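Local coordinates for amidase, hydantoinase/carbamoylase family (Burkholderia ambifaria, PDB 5TP4), which probably hydrolyses N-carbamoyl-L-amino acids to the free amino acids, as a zinc-dependent member of the peptidase M20 family, at residues 210-216 / 355-361. Coordinates in Å, arbitrary orientation, origin at the centre of the assembly. Numbering follows the deposited sequence.
Sequences TTIGIVT and YTNERIV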
loop_
_atom_site.group_PDB
_atom_site.type_symbol
_atom_site.label_atom_id
_atom_site.label_comp_id
_atom_site.label_asym_id
_atom_site.label_seq_id
_atom_site.Cartn_x
_atom_site.Cartn_y
_atom_site.Cartn_z
ATOM N N THR B 210 14.105 29.741 -16.625
ATOM C CA THR B 210 13.084 30.699 -17.003
ATOM C C THR B 210 12.708 31.519 -15.784
ATOM O O THR B 210 12.346 30.954 -14.751
ATOM C CB THR B 210 11.834 29.996 -17.529
ATOM O OG1 THR B 210 12.204 29.044 -18.527
ATOM C CG2 THR B 210 10.906 31.004 -18.119
ATOM N N THR B 211 12.791 32.839 -15.911
ATOM C CA THR B 211 12.465 33.722 -14.797
ATOM C C THR B 211 10.962 33.874 -14.593
ATOM O O THR B 211 10.490 33.884 -13.451
ATOM C CB THR B 211 13.105 35.087 -15.014
ATOM O OG1 THR B 211 14.523 34.909 -15.080
ATOM C CG2 THR B 211 12.775 36.032 -13.847
ATOM N N ILE B 212 10.198 33.992 -15.675
ATOM C CA ILE B 212 8.776 34.343 -15.616
ATOM C C ILE B 212 7.935 33.215 -16.205
ATOM O O ILE B 212 8.049 32.905 -17.394
ATOM C CB ILE B 212 8.478 35.652 -16.359
ATOM C CG1 ILE B 212 9.355 36.799 -15.810
ATOM C CG2 ILE B 212 6.935 35.991 -16.250
ATOM C CD1 ILE B 212 9.081 37.126 -14.299
ATOM N N GLY B 213 7.066 32.627 -15.379
ATOM C CA GLY B 213 6.063 31.727 -15.910
ATOM C C GLY B 213 4.814 32.522 -16.240
ATOM O O GLY B 213 4.212 33.134 -15.355
ATOM N N ILE B 214 4.448 32.561 -17.516
ATOM C CA ILE B 214 3.219 33.216 -17.990
ATOM C C ILE B 214 2.108 32.186 -17.814
ATOM O O ILE B 214 1.954 31.283 -18.632
ATOM C CB ILE B 214 3.348 33.671 -19.444
ATOM C CG1 ILE B 214 4.482 34.678 -19.610
ATOM C CG2 ILE B 214 2.025 34.321 -19.926
ATOM C CD1 ILE B 214 5.034 34.725 -21.033
ATOM N N VAL B 215 1.329 32.291 -16.734
ATOM C CA VAL B 215 0.456 31.174 -16.367
ATOM C C VAL B 215 -0.799 31.217 -17.223
ATOM O O VAL B 215 -1.464 32.254 -17.316
ATOM C CB VAL B 215 0.115 31.200 -14.864
ATOM C CG1 VAL B 215 -0.589 29.933 -14.509
ATOM C CG2 VAL B 215 1.379 31.324 -14.011
ATOM N N THR B 216 -1.154 30.079 -17.819
ATOM C CA THR B 216 -2.258 30.078 -18.768
ATOM C C THR B 216 -3.598 29.695 -18.151
ATOM O O THR B 216 -4.643 30.029 -18.727
ATOM C CB THR B 216 -1.934 29.151 -19.954
ATOM O OG1 THR B 216 -1.733 27.816 -19.502
ATOM C CG2 THR B 216 -0.657 29.599 -20.608
ATOM N N TYR B 355 13.134 39.598 -19.719
ATOM C CA TYR B 355 13.234 38.429 -18.849
ATOM C C TYR B 355 12.895 37.161 -19.617
ATOM O O TYR B 355 12.018 37.169 -20.486
ATOM C CB TYR B 355 12.291 38.560 -17.668
ATOM C CG TYR B 355 12.541 39.723 -16.758
ATOM C CD1 TYR B 355 13.824 40.262 -16.576
ATOM C CD2 TYR B 355 11.481 40.272 -16.038
ATOM C CE1 TYR B 355 14.018 41.326 -15.688
ATOM C CE2 TYR B 355 11.668 41.335 -15.157
ATOM C CZ TYR B 355 12.930 41.860 -14.998
ATOM O OH TYR B 355 13.102 42.914 -14.123
ATOM N N THR B 356 13.630 36.073 -19.339
ATOM C CA THR B 356 13.252 34.800 -19.943
ATOM C C THR B 356 11.864 34.414 -19.451
ATOM O O THR B 356 11.485 34.704 -18.317
ATOM C CB THR B 356 14.288 33.710 -19.619
ATOM O OG1 THR B 356 14.399 33.551 -18.201
ATOM C CG2 THR B 356 15.620 34.146 -20.130
ATOM N N ASN B 357 11.080 33.817 -20.340
ATOM C CA ASN B 357 9.670 33.614 -20.039
ATOM C C ASN B 357 9.154 32.408 -20.808
ATOM O O ASN B 357 9.616 32.110 -21.912
ATOM C CB ASN B 357 8.840 34.877 -20.374
ATOM C CG ASN B 357 8.873 35.227 -21.853
ATOM O OD1 ASN B 357 8.032 34.763 -22.616
ATOM N ND2 ASN B 357 9.857 36.036 -22.271
ATOM N N GLU B 358 8.158 31.733 -20.233
ATOM C CA GLU B 358 7.475 30.687 -20.983
ATOM C C GLU B 358 6.053 30.539 -20.469
ATOM O O GLU B 358 5.760 30.799 -19.296
ATOM C CB GLU B 358 8.203 29.337 -20.914
ATOM C CG GLU B 358 8.207 28.629 -19.567
ATOM C CD GLU B 358 9.135 27.392 -19.568
ATOM O OE1 GLU B 358 8.685 26.303 -19.993
ATOM O OE2 GLU B 358 10.315 27.514 -19.166
ATOM N N ARG B 359 5.167 30.125 -21.370
ATOM C CA ARG B 359 3.806 29.780 -20.974
ATOM C C ARG B 359 3.822 28.481 -20.177
ATOM O O ARG B 359 4.567 27.543 -20.499
ATOM C CB ARG B 359 2.909 29.648 -22.204
ATOM C CG ARG B 359 2.612 30.978 -22.854
ATOM C CD ARG B 359 1.840 30.820 -24.150
ATOM N NE ARG B 359 0.466 30.352 -23.969
ATOM C CZ ARG B 359 -0.580 31.136 -23.717
ATOM N NH1 ARG B 359 -0.423 32.442 -23.577
ATOM N NH2 ARG B 359 -1.790 30.601 -23.592
ATOM N N ILE B 360 3.024 28.435 -19.105
ATOM C CA ILE B 360 3.029 27.284 -18.206
ATOM C C ILE B 360 1.650 27.161 -17.573
ATOM O O ILE B 360 0.973 28.157 -17.337
ATOM C CB ILE B 360 4.138 27.483 -17.139
ATOM C CG1 ILE B 360 4.248 26.282 -16.195
ATOM C CG2 ILE B 360 3.860 28.753 -16.306
ATOM C CD1 ILE B 360 5.616 26.259 -15.450
ATOM N N VAL B 361 1.212 25.936 -17.326
ATOM C CA VAL B 361 -0.077 25.746 -16.662
ATOM C C VAL B 361 0.155 25.724 -15.153
ATOM O O VAL B 361 1.219 25.310 -14.683
ATOM C CB VAL B 361 -0.760 24.454 -17.178
ATOM C CG1 VAL B 361 -0.059 23.201 -16.642
ATOM C CG2 VAL B 361 -2.247 24.460 -16.860
HETATM O O HOH W 1 15.402 36.466 -17.068
#
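Thr210 opens the pairing from the loop, its OG1 donating a short 2.5 Å hydrogen bond to Glu358 OE2, an oxygen that Asn208 also reaches. At Thr211 the backbone N donates a hydrogen bond to Thr356 OG1 (2.9 Å, 153°), while one water hydrogen-bonds to Thr211 OG1 (2.7 Å) and accepts from Thr356 N (2.9 Å). The regular ladder begins at Ile212, whose N bonds to Thr356 O (3.0 Å) and whose O accepts from Glu358 N (3.1 Å), flanking Asn357, the signature of parallel pairing; its side chain faces helix 340-353. Gly213 leaves room for Ile360 CG2, 3.7 Å from its CA, where an ideal CB would clash; here its other edge bonds to Phe381 of strand 377-382. Ile214, also facing helix 340-353, repeats the pattern around Arg359: N to Glu358 O (2.8 Å), O from Ile360 N (3.1 Å). Val215, on the other face with Ile360, packs against strand 377-382, its side chain about 7 Å from that of zinc ligand His198. Thr216 N to Ile360 O (2.9 Å) ends the ladder, which joins strand 357-362 parallel to strand 212-229, short axes 40° apart in direction, in the mixed sheet of the alpha/beta zinc-binding catalytic domain characteristic of M20 enzymes.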